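Local structure of neutral ceramidase (Pseudomonas aeruginosa, 2ZWS) at residues E30-G35 and N507-V512; Q40-F45 and V131-R136; A423-A426 and G432-H435; Y534-K539 and P606-G611. The protein hydrolyses the N-acyl linkage of ceramides to give sphingosine and free fatty acid, and also catalyses the reverse synthesis, as a secreted zinc-dependent amidase. All blocks are in the same frame, centred on the assembly; numbering follows the deposited sequence.

Interaction 1 of 4, residues E30-G35 and N507-V512; sequences EQKTAG and NFQTGV. With GOL (glycerol), chain X; FMT (formic acid), chain F.
K32 and Q509 reach each other from opposite directions: the lysine leaves with CG anti to its carbonyl carbon (chi1 -64°) and then runs extended to NZ, whereas the glutamine has CG anti to the backbone N (chi1 173°) and bends at chi2. Their ends meet in one hydrogen bond, K32 NZ to Q509 OE1 at 2.8 Å. The ammonium nitrogen lies in the plane of the amide carbonyl on a lone pair, with a C=O...N angle of 124°. The other half of the amide is also held: Q509 NE2 donates to T510 O at 3.0 Å, with the acceptor in the amide plane. These two bonds fix the rotation of the amide and leave OE1 turned to the lysine. In the crystal a glycerol, probably from the crystallisation liquor, adds to them, taking Q509 NE2 on O3 at 2.8 Å and K32 NZ on O2 at 3.1 Å; its O3 also lies close to K32 NZ, at 2.7 Å. Just before Q509, N507 OD1 accepts from Q509 N at 2.9 Å. This surface contact joins strand 32-36, which pairs with strand 584-591, to the loop between helix 471-488 and strand 526-528, a loop whose N507-Q509 bend is an Asx turn.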
loop_
_atom_site.group_PDB
_atom_site.type_symbol
_atom_site.label_atom_id
_atom_site.label_comp_id
_atom_site.label_asym_id
_atom_site.label_seq_id
_atom_site.Cartn_x
_atom_site.Cartn_y
_atom_site.Cartn_z
ATOM N N GLU A 30 1.536 7.889 19.198
ATOM C CA GLU A 30 1.888 6.767 20.056
ATOM C C GLU A 30 1.776 5.421 19.335
ATOM O O GLU A 30 1.452 4.401 19.945
ATOM C CB GLU A 30 1.022 6.772 21.320
ATOM C CG GLU A 30 1.356 7.875 22.321
ATOM C CD GLU A 30 0.393 7.918 23.508
ATOM O OE1 GLU A 30 0.286 8.990 24.141
ATOM O OE2 GLU A 30 -0.261 6.895 23.807
ATOM N N GLN A 31 2.045 5.429 18.032
ATOM C CA GLN A 31 2.148 4.194 17.274
ATOM C C GLN A 31 3.420 4.193 16.463
ATOM O O GLN A 31 3.403 4.401 15.242
ATOM C CB GLN A 31 0.936 3.999 16.365
ATOM C CG GLN A 31 0.848 2.573 15.854
ATOM C CD GLN A 31 -0.012 2.424 14.621
ATOM O OE1 GLN A 31 -0.464 3.401 14.005
ATOM N NE2 GLN A 31 -0.227 1.170 14.229
ATOM N N LYS A 32 4.527 3.951 17.151
ATOM C CA LYS A 32 5.824 3.841 16.476
ATOM C C LYS A 32 6.200 2.405 16.145
ATOM O O LYS A 32 5.846 1.485 16.887
ATOM C CB LYS A 32 6.911 4.516 17.300
ATOM C CG LYS A 32 6.671 6.024 17.445
ATOM C CD LYS A 32 7.963 6.758 17.738
ATOM C CE LYS A 32 7.689 8.159 18.147
ATOM N NZ LYS A 32 8.998 8.831 18.439
ATOM N N THR A 33 6.905 2.213 15.027
ATOM C CA THR A 33 7.353 0.859 14.693
ATOM C C THR A 33 8.198 0.278 15.821
ATOM O O THR A 33 8.929 0.998 16.530
ATOM C CB THR A 33 8.136 0.781 13.354
ATOM O OG1 THR A 33 9.225 1.720 13.415
ATOM C CG2 THR A 33 7.220 1.197 12.179
ATOM N N ALA A 34 8.069 -1.032 15.973
ATOM C CA ALA A 34 8.860 -1.787 16.956
ATOM C C ALA A 34 9.270 -3.171 16.469
ATOM O O ALA A 34 9.556 -4.048 17.280
ATOM C CB ALA A 34 8.078 -1.890 18.288
ATOM N N GLY A 35 9.258 -3.368 15.151
ATOM C CA GLY A 35 9.696 -4.632 14.564
ATOM C C GLY A 35 9.004 -4.921 13.258
ATOM O O GLY A 35 8.417 -4.019 12.631
ATOM N N ASN A 507 11.586 17.868 9.924
ATOM C CA ASN A 507 11.532 16.657 10.711
ATOM C C ASN A 507 11.887 16.890 12.149
ATOM O O ASN A 507 12.914 17.531 12.418
ATOM C CB ASN A 507 12.523 15.632 10.173
ATOM C CG ASN A 507 12.688 14.465 11.119
ATOM O OD1 ASN A 507 11.711 13.820 11.464
ATOM N ND2 ASN A 507 13.928 14.206 11.572
ATOM N N PHE A 508 11.064 16.339 13.052
ATOM C CA PHE A 508 11.311 16.433 14.499
ATOM C C PHE A 508 11.486 15.077 15.177
ATOM O O PHE A 508 11.641 14.991 16.389
ATOM C CB PHE A 508 10.253 17.329 15.166
ATOM C CG PHE A 508 10.381 18.750 14.768
ATOM C CD1 PHE A 508 9.733 19.236 13.629
ATOM C CD2 PHE A 508 11.176 19.616 15.510
ATOM C CE1 PHE A 508 9.872 20.554 13.238
ATOM C CE2 PHE A 508 11.315 20.938 15.122
ATOM C CZ PHE A 508 10.647 21.410 13.987
ATOM N N GLN A 509 11.568 14.016 14.369
ATOM C CA GLN A 509 11.870 12.697 14.898
ATOM C C GLN A 509 13.374 12.521 15.028
ATOM O O GLN A 509 14.105 12.616 14.036
ATOM C CB GLN A 509 11.296 11.611 13.979
ATOM C CG GLN A 509 11.708 10.200 14.352
ATOM C CD GLN A 509 11.222 9.774 15.728
ATOM O OE1 GLN A 509 10.012 9.683 15.979
ATOM N NE2 GLN A 509 12.161 9.469 16.613
ATOM N N THR A 510 13.839 12.255 16.252
ATOM C CA THR A 510 15.255 12.048 16.507
ATOM C C THR A 510 15.728 10.727 15.879
ATOM O O THR A 510 14.937 9.815 15.670
ATOM C CB THR A 510 15.517 12.072 18.034
ATOM O OG1 THR A 510 14.784 13.155 18.634
ATOM C CG2 THR A 510 16.976 12.262 18.341
ATOM N N GLY A 511 17.023 10.619 15.588
ATOM C CA GLY A 511 17.583 9.397 15.029
ATOM C C GLY A 511 18.338 8.601 16.075
ATOM O O GLY A 511 18.113 8.747 17.284
ATOM N N VAL A 512 19.273 7.789 15.607
ATOM C CA VAL A 512 20.073 6.936 16.472
ATOM C C VAL A 512 21.307 7.701 16.919
ATOM O O VAL A 512 22.114 8.105 16.088
ATOM C CB VAL A 512 20.547 5.682 15.720
ATOM C CG1 VAL A 512 21.273 4.740 16.670
ATOM C CG2 VAL A 512 19.364 4.960 15.032
HETATM C C1 GOL X . 11.247 7.783 21.906
HETATM O O1 GOL X . 10.308 7.091 22.701
HETATM C C2 GOL X . 11.561 6.990 20.639
HETATM O O2 GOL X . 10.386 6.543 19.981
HETATM C C3 GOL X . 12.383 7.860 19.698
HETATM O O3 GOL X . 11.589 8.961 19.327
HETATM C C FMT F . 20.356 11.882 15.762
HETATM O O1 FMT F . 19.663 12.308 16.692
HETATM O O2 FMT F . 21.584 11.741 15.789
#

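Interaction 2 of 4, residues Q40-F45 and V131-R136; sequences QWARAF and VRSIER
Helix 120-138 packs here on strand 41-49 of the large mixed sheet, and the touching surface is made mostly of small residues, A42 and A44 from the strand and S133 from the helix, with I134 beside them. S133 sits across the two alanines. Its OG lies 3.6 Å from A42 CB and equally 3.6 Å from A44 CB, while S133 CB rests 3.4 Å from A42 O. A44 CB also comes within 3.5 Å of S133 O, so the methyl is pressed against the helix backbone itself. Farther along, I134 CG1 flanks A44 CB at 4.2 Å, an apolar contact. No hydrogen bond crosses between the segments. The serine hydroxyl is satisfied inside the helix: chi1 of 74° places OG between the backbone N and the carbonyl carbon, from where it bonds to I130 O one turn back.

This is helix-on-sheet packing with small side chains at the interface. The axes of the two segments come within 7.3 Å, a close approach consistent with those small side chains, and they cross at -37°. Alternation along the strand divides its side chains, A42 and A44 pointing toward the helix while R43 and F45 point away. On that other side R43 forms salt bridges with D62 and E228. V59 of the adjacent strand 55-61 touches A42, A44, S133 and I134, extending the apolar patch to a second strand, and the side chain of A42 lies about 8 Å from that of N60, an inferred substrate-binding residue.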
loop_
_atom_site.group_PDB
_atom_site.type_symbol
_atom_site.label_atom_id
_atom_site.label_comp_id
_atom_site.label_asym_id
_atom_site.label_seq_id
_atom_site.Cartn_x
_atom_site.Cartn_y
_atom_site.Cartn_z
ATOM N N GLN A 40 7.231 -5.278 3.513
ATOM C CA GLN A 40 6.457 -4.562 2.513
ATOM C C GLN A 40 7.135 -4.693 1.154
ATOM O O GLN A 40 8.375 -4.545 1.053
ATOM C CB GLN A 40 6.418 -3.079 2.894
ATOM C CG GLN A 40 5.757 -2.825 4.261
ATOM C CD GLN A 40 5.919 -1.389 4.684
ATOM O OE1 GLN A 40 5.035 -0.566 4.451
ATOM N NE2 GLN A 40 7.044 -1.067 5.229
ATOM N N TRP A 41 6.334 -4.921 0.107
ATOM C CA TRP A 41 6.874 -5.172 -1.244
ATOM C C TRP A 41 6.197 -4.285 -2.274
ATOM O O TRP A 41 5.008 -3.863 -2.110
ATOM C CB TRP A 41 6.649 -6.648 -1.656
ATOM C CG TRP A 41 7.294 -7.570 -0.645
ATOM C CD1 TRP A 41 6.721 -8.103 0.480
ATOM C CD2 TRP A 41 8.655 -8.031 -0.667
ATOM N NE1 TRP A 41 7.649 -8.864 1.170
ATOM C CE2 TRP A 41 8.846 -8.830 0.490
ATOM C CE3 TRP A 41 9.727 -7.835 -1.539
ATOM C CZ2 TRP A 41 10.064 -9.435 0.780
ATOM C CZ3 TRP A 41 10.939 -8.436 -1.251
ATOM C CH2 TRP A 41 11.105 -9.220 -0.096
ATOM N N ALA A 42 6.976 -3.947 -3.304
ATOM C CA ALA A 42 6.442 -3.429 -4.552
ATOM C C ALA A 42 6.376 -4.602 -5.529
ATOM O O ALA A 42 7.352 -5.336 -5.693
ATOM C CB ALA A 42 7.355 -2.357 -5.122
ATOM N N ARG A 43 5.226 -4.759 -6.161
ATOM C CA ARG A 43 5.001 -5.857 -7.124
ATOM C C ARG A 43 4.688 -5.197 -8.453
ATOM O O ARG A 43 3.685 -4.476 -8.577
ATOM C CB ARG A 43 3.818 -6.717 -6.646
ATOM C CG ARG A 43 4.165 -7.622 -5.457
ATOM C CD ARG A 43 2.942 -8.371 -4.905
ATOM N NE ARG A 43 3.303 -9.325 -3.853
ATOM C CZ ARG A 43 3.371 -9.016 -2.557
ATOM N NH1 ARG A 43 3.083 -7.779 -2.165
ATOM N NH2 ARG A 43 3.718 -9.938 -1.645
ATOM N N ALA A 44 5.559 -5.405 -9.428
ATOM C CA ALA A 44 5.491 -4.719 -10.723
ATOM C C ALA A 44 5.074 -5.660 -11.821
ATOM O O ALA A 44 5.562 -6.816 -11.887
ATOM C CB ALA A 44 6.846 -4.117 -11.079
ATOM N N PHE A 45 4.229 -5.141 -12.715
ATOM C CA PHE A 45 3.679 -5.941 -13.818
ATOM C C PHE A 45 3.906 -5.122 -15.066
ATOM O O PHE A 45 3.248 -4.103 -15.283
ATOM C CB PHE A 45 2.176 -6.176 -13.621
ATOM C CG PHE A 45 1.856 -6.931 -12.367
ATOM C CD1 PHE A 45 1.907 -6.292 -11.118
ATOM C CD2 PHE A 45 1.558 -8.299 -12.417
ATOM C CE1 PHE A 45 1.618 -6.996 -9.948
ATOM C CE2 PHE A 45 1.265 -9.014 -11.234
ATOM C CZ PHE A 45 1.290 -8.358 -10.014
ATOM N N VAL A 131 11.544 1.236 -7.914
ATOM C CA VAL A 131 12.379 1.163 -9.119
ATOM C C VAL A 131 12.967 -0.259 -9.293
ATOM O O VAL A 131 12.927 -0.818 -10.382
ATOM C CB VAL A 131 13.485 2.248 -9.085
ATOM C CG1 VAL A 131 14.491 2.053 -10.262
ATOM C CG2 VAL A 131 12.871 3.641 -9.116
ATOM N N ARG A 132 13.443 -0.874 -8.218
ATOM C CA ARG A 132 14.030 -2.222 -8.313
ATOM C C ARG A 132 12.973 -3.229 -8.773
ATOM O O ARG A 132 13.250 -4.131 -9.535
ATOM C CB ARG A 132 14.576 -2.617 -6.951
ATOM C CG ARG A 132 15.453 -3.868 -6.953
ATOM C CD ARG A 132 15.978 -4.216 -5.506
ATOM N NE ARG A 132 16.270 -3.008 -4.726
ATOM C CZ ARG A 132 15.611 -2.598 -3.634
ATOM N NH1 ARG A 132 14.628 -3.336 -3.061
ATOM N NH2 ARG A 132 15.972 -1.435 -3.093
ATOM N N SER A 133 11.719 -3.049 -8.350
ATOM C CA SER A 133 10.659 -4.015 -8.764
ATOM C C SER A 133 10.435 -3.955 -10.286
ATOM O O SER A 133 10.225 -4.994 -10.944
ATOM C CB SER A 133 9.357 -3.800 -7.973
ATOM O OG SER A 133 8.683 -2.647 -8.405
ATOM N N ILE A 134 10.524 -2.748 -10.856
ATOM C CA ILE A 134 10.337 -2.556 -12.295
ATOM C C ILE A 134 11.519 -3.114 -13.049
ATOM O O ILE A 134 11.340 -3.787 -14.060
ATOM C CB ILE A 134 10.103 -1.060 -12.617
ATOM C CG1 ILE A 134 8.776 -0.555 -12.004
ATOM C CG2 ILE A 134 10.037 -0.780 -14.141
ATOM C CD1 ILE A 134 8.619 1.014 -11.968
ATOM N N GLU A 135 12.718 -2.880 -12.530
ATOM C CA GLU A 135 13.936 -3.442 -13.120
ATOM C C GLU A 135 13.867 -4.963 -13.165
ATOM O O GLU A 135 14.244 -5.595 -14.178
ATOM C CB GLU A 135 15.134 -2.990 -12.304
ATOM C CG GLU A 135 15.401 -1.528 -12.473
ATOM C CD GLU A 135 16.606 -1.071 -11.663
ATOM O OE1 GLU A 135 16.886 -1.656 -10.593
ATOM O OE2 GLU A 135 17.261 -0.112 -12.098
ATOM N N ARG A 136 13.393 -5.562 -12.070
ATOM C CA ARG A 136 13.264 -7.007 -12.015
ATOM C C ARG A 136 12.211 -7.506 -12.987
ATOM O O ARG A 136 12.431 -8.493 -13.680
ATOM C CB ARG A 136 12.976 -7.504 -10.602
ATOM C CG ARG A 136 14.144 -7.246 -9.691
ATOM C CD ARG A 136 13.833 -7.545 -8.238
ATOM N NE ARG A 136 15.078 -7.629 -7.464
ATOM C CZ ARG A 136 15.133 -7.876 -6.155
ATOM N NH1 ARG A 136 14.016 -8.032 -5.452
ATOM N NH2 ARG A 136 16.314 -7.950 -5.540
#

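Interaction 3 of 4, residues A423-A426 and G432-H435; sequences AVQA and GIRH
Q425 crosses from helix 414-428 to the backbone of I433 and R434, and its side chain can be followed outward. CB leaves the helix with CG anti to the backbone N, and a bend at chi2 (61°) turns the remainder of the chain so that the amide arrives at the 432-435 segment. CD lies 3.7 Å from I433 O. Beyond it the two amide atoms part. NE2 donates to I433 O at 2.8 Å with an N-H...O angle of 167°; the acceptor lies nearly in the plane of the glutamine amide, but NE2 stands above the plane of the I433 carbonyl, 50° out of it. OE1 has a different neighbour, resting 3.2 Å from R434 C without a hydrogen bond in this contact, and it also approaches I433 CG2 at 4.1 Å.

The I433 carbonyl oxygen can accept a second bond. In the conformer given, one of two modelled for R434, the guanidinium folds back so that NH1 donates to I433 O at 2.9 Å, and this donor and Q425 NE2 come from opposite faces of the carbonyl plane. In that conformer R434 NH1 also forms a salt bridge with E429, just past the end of helix 414-428. I433 points its CB toward the helix segment while the end of its side chain leads away, meeting E404 and R399 of the neighbouring strands.

Only five residues lie between the segments, making this a local tie in a helix-to-strand connection: helix 414-428 is held to the loop that leads into strand 435-439, an outermost strand of a four-stranded mixed sheet.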
loop_
_atom_site.group_PDB
_atom_site.type_symbol
_atom_site.label_atom_id
_atom_site.label_comp_id
_atom_site.label_asym_id
_atom_site.label_seq_id
_atom_site.Cartn_x
_atom_site.Cartn_y
_atom_site.Cartn_z
ATOM N N ALA A 423 -19.713 6.182 -15.805
ATOM C CA ALA A 423 -19.585 7.296 -16.747
ATOM C C ALA A 423 -18.500 6.991 -17.782
ATOM O O ALA A 423 -18.670 7.245 -18.978
ATOM C CB ALA A 423 -19.287 8.566 -16.009
ATOM N N VAL A 424 -17.379 6.434 -17.316
ATOM C CA VAL A 424 -16.288 6.046 -18.198
ATOM C C VAL A 424 -16.680 4.884 -19.117
ATOM O O VAL A 424 -16.401 4.933 -20.326
ATOM C CB VAL A 424 -15.013 5.736 -17.397
ATOM C CG1 VAL A 424 -13.945 5.000 -18.272
ATOM C CG2 VAL A 424 -14.459 7.022 -16.783
ATOM N N GLN A 425 -17.343 3.863 -18.574
ATOM C CA GLN A 425 -17.815 2.769 -19.426
ATOM C C GLN A 425 -18.766 3.288 -20.523
ATOM O O GLN A 425 -18.683 2.845 -21.674
ATOM C CB GLN A 425 -18.464 1.645 -18.594
ATOM C CG GLN A 425 -19.024 0.477 -19.446
ATOM C CD GLN A 425 -17.963 -0.233 -20.256
ATOM O OE1 GLN A 425 -17.141 -0.984 -19.724
ATOM N NE2 GLN A 425 -17.980 -0.004 -21.555
ATOM N N ALA A 426 -19.648 4.222 -20.181
ATOM C CA ALA A 426 -20.556 4.792 -21.200
ATOM C C ALA A 426 -19.764 5.510 -22.296
ATOM O O ALA A 426 -20.047 5.332 -23.478
ATOM C CB ALA A 426 -21.615 5.714 -20.550
ATOM N N GLY A 432 -14.621 -0.057 -27.746
ATOM C CA GLY A 432 -14.495 -1.498 -27.573
ATOM C C GLY A 432 -14.150 -1.872 -26.142
ATOM O O GLY A 432 -13.803 -3.031 -25.865
ATOM N N ILE A 433 -14.274 -0.915 -25.225
ATOM C CA ILE A 433 -14.035 -1.220 -23.809
ATOM C C ILE A 433 -15.247 -1.926 -23.206
ATOM O O ILE A 433 -16.388 -1.476 -23.367
ATOM C CB ILE A 433 -13.725 0.060 -22.999
ATOM C CG1 ILE A 433 -12.472 0.767 -23.544
ATOM C CG2 ILE A 433 -13.574 -0.270 -21.508
ATOM C CD1 ILE A 433 -11.242 -0.133 -23.675
ATOM N N ARG A 434 -14.992 -3.010 -22.479
ATOM C CA ARG A 434 -16.063 -3.797 -21.872
ATOM C C ARG A 434 -15.990 -3.879 -20.348
ATOM O O ARG A 434 -16.940 -4.283 -19.705
ATOM C CB ARG A 434 -16.078 -5.214 -22.472
ATOM C CG ARG A 434 -16.277 -5.247 -24.016
ATOM C CD ARG A 434 -17.685 -4.740 -24.404
ATOM N NE ARG A 434 -17.887 -4.576 -25.854
ATOM C CZ ARG A 434 -17.875 -3.410 -26.509
ATOM N NH1 ARG A 434 -17.657 -2.251 -25.881
ATOM N NH2 ARG A 434 -18.090 -3.399 -27.823
ATOM N N HIS A 435 -14.841 -3.521 -19.786
ATOM C CA HIS A 435 -14.678 -3.560 -18.334
ATOM C C HIS A 435 -13.842 -2.373 -17.906
ATOM O O HIS A 435 -12.814 -2.076 -18.522
ATOM C CB HIS A 435 -13.994 -4.855 -17.889
ATOM C CG HIS A 435 -14.712 -6.095 -18.323
ATOM N ND1 HIS A 435 -15.894 -6.513 -17.747
ATOM C CD2 HIS A 435 -14.424 -6.995 -19.284
ATOM C CE1 HIS A 435 -16.298 -7.628 -18.333
ATOM N NE2 HIS A 435 -15.423 -7.939 -19.273
#

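Interaction 4 of 4, residues Y534-K539 and P606-G611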
loop_
_atom_site.group_PDB
_atom_site.type_symbol
_atom_site.label_atom_id
_atom_site.label_comp_id
_atom_site.label_asym_id
_atom_site.label_seq_id
_atom_site.Cartn_x
_atom_site.Cartn_y
_atom_site.Cartn_z
ATOM N N TYR A 534 10.345 -28.816 20.786
ATOM C CA TYR A 534 9.025 -28.240 20.542
ATOM C C TYR A 534 8.235 -29.176 19.655
ATOM O O TYR A 534 8.812 -30.043 19.000
ATOM C CB TYR A 534 9.136 -26.889 19.809
ATOM C CG TYR A 534 9.868 -25.800 20.567
ATOM C CD1 TYR A 534 11.256 -25.709 20.534
ATOM C CD2 TYR A 534 9.168 -24.855 21.288
ATOM C CE1 TYR A 534 11.930 -24.694 21.226
ATOM C CE2 TYR A 534 9.833 -23.838 21.980
ATOM C CZ TYR A 534 11.198 -23.770 21.941
ATOM O OH TYR A 534 11.865 -22.785 22.615
ATOM N N ARG A 535 6.921 -28.973 19.634
ATOM C CA ARG A 535 6.007 -29.701 18.757
ATOM C C ARG A 535 5.418 -28.729 17.741
ATOM O O ARG A 535 5.407 -27.515 17.958
ATOM C CB ARG A 535 4.858 -30.311 19.561
ATOM C CG ARG A 535 5.312 -31.184 20.720
ATOM C CD ARG A 535 4.243 -32.179 21.112
ATOM N NE ARG A 535 4.809 -33.265 21.918
ATOM C CZ ARG A 535 5.298 -34.401 21.419
ATOM N NH1 ARG A 535 5.286 -34.625 20.105
ATOM N NH2 ARG A 535 5.793 -35.324 22.239
ATOM N N ILE A 536 4.902 -29.267 16.643
ATOM C CA ILE A 536 4.197 -28.445 15.673
ATOM C C ILE A 536 3.058 -27.704 16.385
ATOM O O ILE A 536 2.329 -28.289 17.201
ATOM C CB ILE A 536 3.693 -29.281 14.472
ATOM C CG1 ILE A 536 4.883 -29.680 13.592
ATOM C CG2 ILE A 536 2.686 -28.482 13.661
ATOM C CD1 ILE A 536 4.540 -30.649 12.438
ATOM N N GLY A 537 2.941 -26.405 16.106
ATOM C CA GLY A 537 1.925 -25.584 16.732
ATOM C C GLY A 537 2.491 -24.764 17.875
ATOM O O GLY A 537 1.863 -23.811 18.315
ATOM N N ASP A 538 3.674 -25.143 18.363
ATOM C CA ASP A 538 4.324 -24.382 19.423
ATOM C C ASP A 538 4.999 -23.141 18.873
ATOM O O ASP A 538 5.470 -23.128 17.723
ATOM C CB ASP A 538 5.384 -25.231 20.137
ATOM C CG ASP A 538 4.786 -26.331 21.026
ATOM O OD1 ASP A 538 5.571 -27.199 21.466
ATOM O OD2 ASP A 538 3.561 -26.335 21.304
ATOM N N LYS A 539 5.108 -22.118 19.722
ATOM C CA LYS A 539 5.873 -20.923 19.383
ATOM C C LYS A 539 7.244 -20.932 20.067
ATOM O O LYS A 539 7.326 -21.051 21.292
ATOM C CB LYS A 539 5.092 -19.684 19.801
ATOM C CG LYS A 539 5.661 -18.354 19.318
ATOM C CD LYS A 539 4.813 -17.235 19.943
ATOM C CE LYS A 539 4.845 -15.966 19.096
ATOM N NZ LYS A 539 4.272 -14.808 19.854
ATOM N N PRO A 606 2.042 -26.479 10.640
ATOM C CA PRO A 606 1.829 -27.844 10.133
ATOM C C PRO A 606 2.690 -28.096 8.914
ATOM O O PRO A 606 2.833 -27.213 8.059
ATOM C CB PRO A 606 0.355 -27.842 9.739
ATOM C CG PRO A 606 -0.269 -26.825 10.644
ATOM C CD PRO A 606 0.769 -25.753 10.832
ATOM N N GLY A 607 3.291 -29.277 8.849
ATOM C CA GLY A 607 4.124 -29.630 7.717
ATOM C C GLY A 607 5.609 -29.401 7.869
ATOM O O GLY A 607 6.364 -29.710 6.949
ATOM N N THR A 608 6.067 -28.852 9.002
ATOM C CA THR A 608 7.502 -28.684 9.243
ATOM C C THR A 608 8.134 -30.043 9.517
ATOM O O THR A 608 7.582 -30.829 10.294
ATOM C CB THR A 608 7.761 -27.787 10.464
ATOM O OG1 THR A 608 6.898 -28.191 11.528
ATOM C CG2 THR A 608 7.482 -26.349 10.135
ATOM N N GLU A 609 9.275 -30.317 8.895
ATOM C CA GLU A 609 9.979 -31.566 9.113
ATOM C C GLU A 609 10.446 -31.660 10.561
ATOM O O GLU A 609 10.972 -30.687 11.101
ATOM C CB GLU A 609 11.170 -31.674 8.161
ATOM C CG GLU A 609 10.835 -32.312 6.820
ATOM C CD GLU A 609 11.030 -33.828 6.830
ATOM O OE1 GLU A 609 10.204 -34.545 7.445
ATOM O OE2 GLU A 609 12.014 -34.304 6.214
ATOM N N PRO A 610 10.203 -32.813 11.211
ATOM C CA PRO A 610 10.905 -33.109 12.456
ATOM C C PRO A 610 12.411 -33.032 12.237
ATOM O O PRO A 610 12.892 -33.326 11.139
ATOM C CB PRO A 610 10.492 -34.549 12.758
ATOM C CG PRO A 610 9.167 -34.701 12.097
ATOM C CD PRO A 610 9.236 -33.871 10.855
ATOM N N GLY A 611 13.148 -32.622 13.267
ATOM C CA GLY A 611 14.601 -32.497 13.170
ATOM C C GLY A 611 15.159 -31.395 14.049
ATOM O O GLY A 611 14.508 -30.966 15.000
#
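I536 lays its side chain over the 606-608 backbone and the T608 hydroxyl, each branch meeting a different part. The firm contact is that of CG2, which rests 3.7 Å from both P606 N and P606 CA, while the ring carbon P606 CD is farther, 4.4 Å from I536 CG2. The other branch runs past T608 in the opposite direction to the threonine side chain: in the conformer given, one of two modelled for T608, I536 CG1 is 3.2 Å from T608 OG1, and I536 CD1 continues to 3.7 Å from T608 O. With CG1 anti to the carbonyl carbon (chi1 -72°) and CG2 anti to the backbone N, the two branches fall on different residues of the P606-T608 segment. In the same conformer the hydroxyl beside this apolar chain has a polar partner, T608 OG1 hydrogen-bonding to P605 O.

I536 is the second residue of a type II beta turn from R535 to D538. G537 follows it with a positive phi of 100°, as expected at the third position of such a turn, and D538 N closes the turn on R535 O at 3.0 Å. A second link spans the same residues: D538 OD1 accepts R535 N at 2.9 Å, met from above the carboxylate plane. The turn connects strands 533-535 and 539-545, which belong to different sheets, and the 606-611 loop likewise passes from strand 595-603 in one sheet to strand 611-622 in the other. Backbone bonds from G537 and D538 to I604 tie the two connections together beside the isoleucine.

How the interactions relate
Interaction 2 is the buried contact of the set, and accordingly it relies on close packing of mostly small side chains, with no hydrogen bond between its segments. Interactions 1 and 4 lie at the surface, yet differ: a charged-to-amide bond bridged by glycerol in the first, an isoleucine against a loop in the second. Interaction 3, partly buried, uses a side-chain amide to hold a backbone carbonyl. Interactions 1 and 2 involve successive strands, 32-36 and 41-49, though their centres are 26 Å apart. Strands 32-36 and 539-545 share one sheet, which relates interaction 1 to the turn of interaction 4. Interaction 3 stands apart, about 46 Å from interaction 1 between centres.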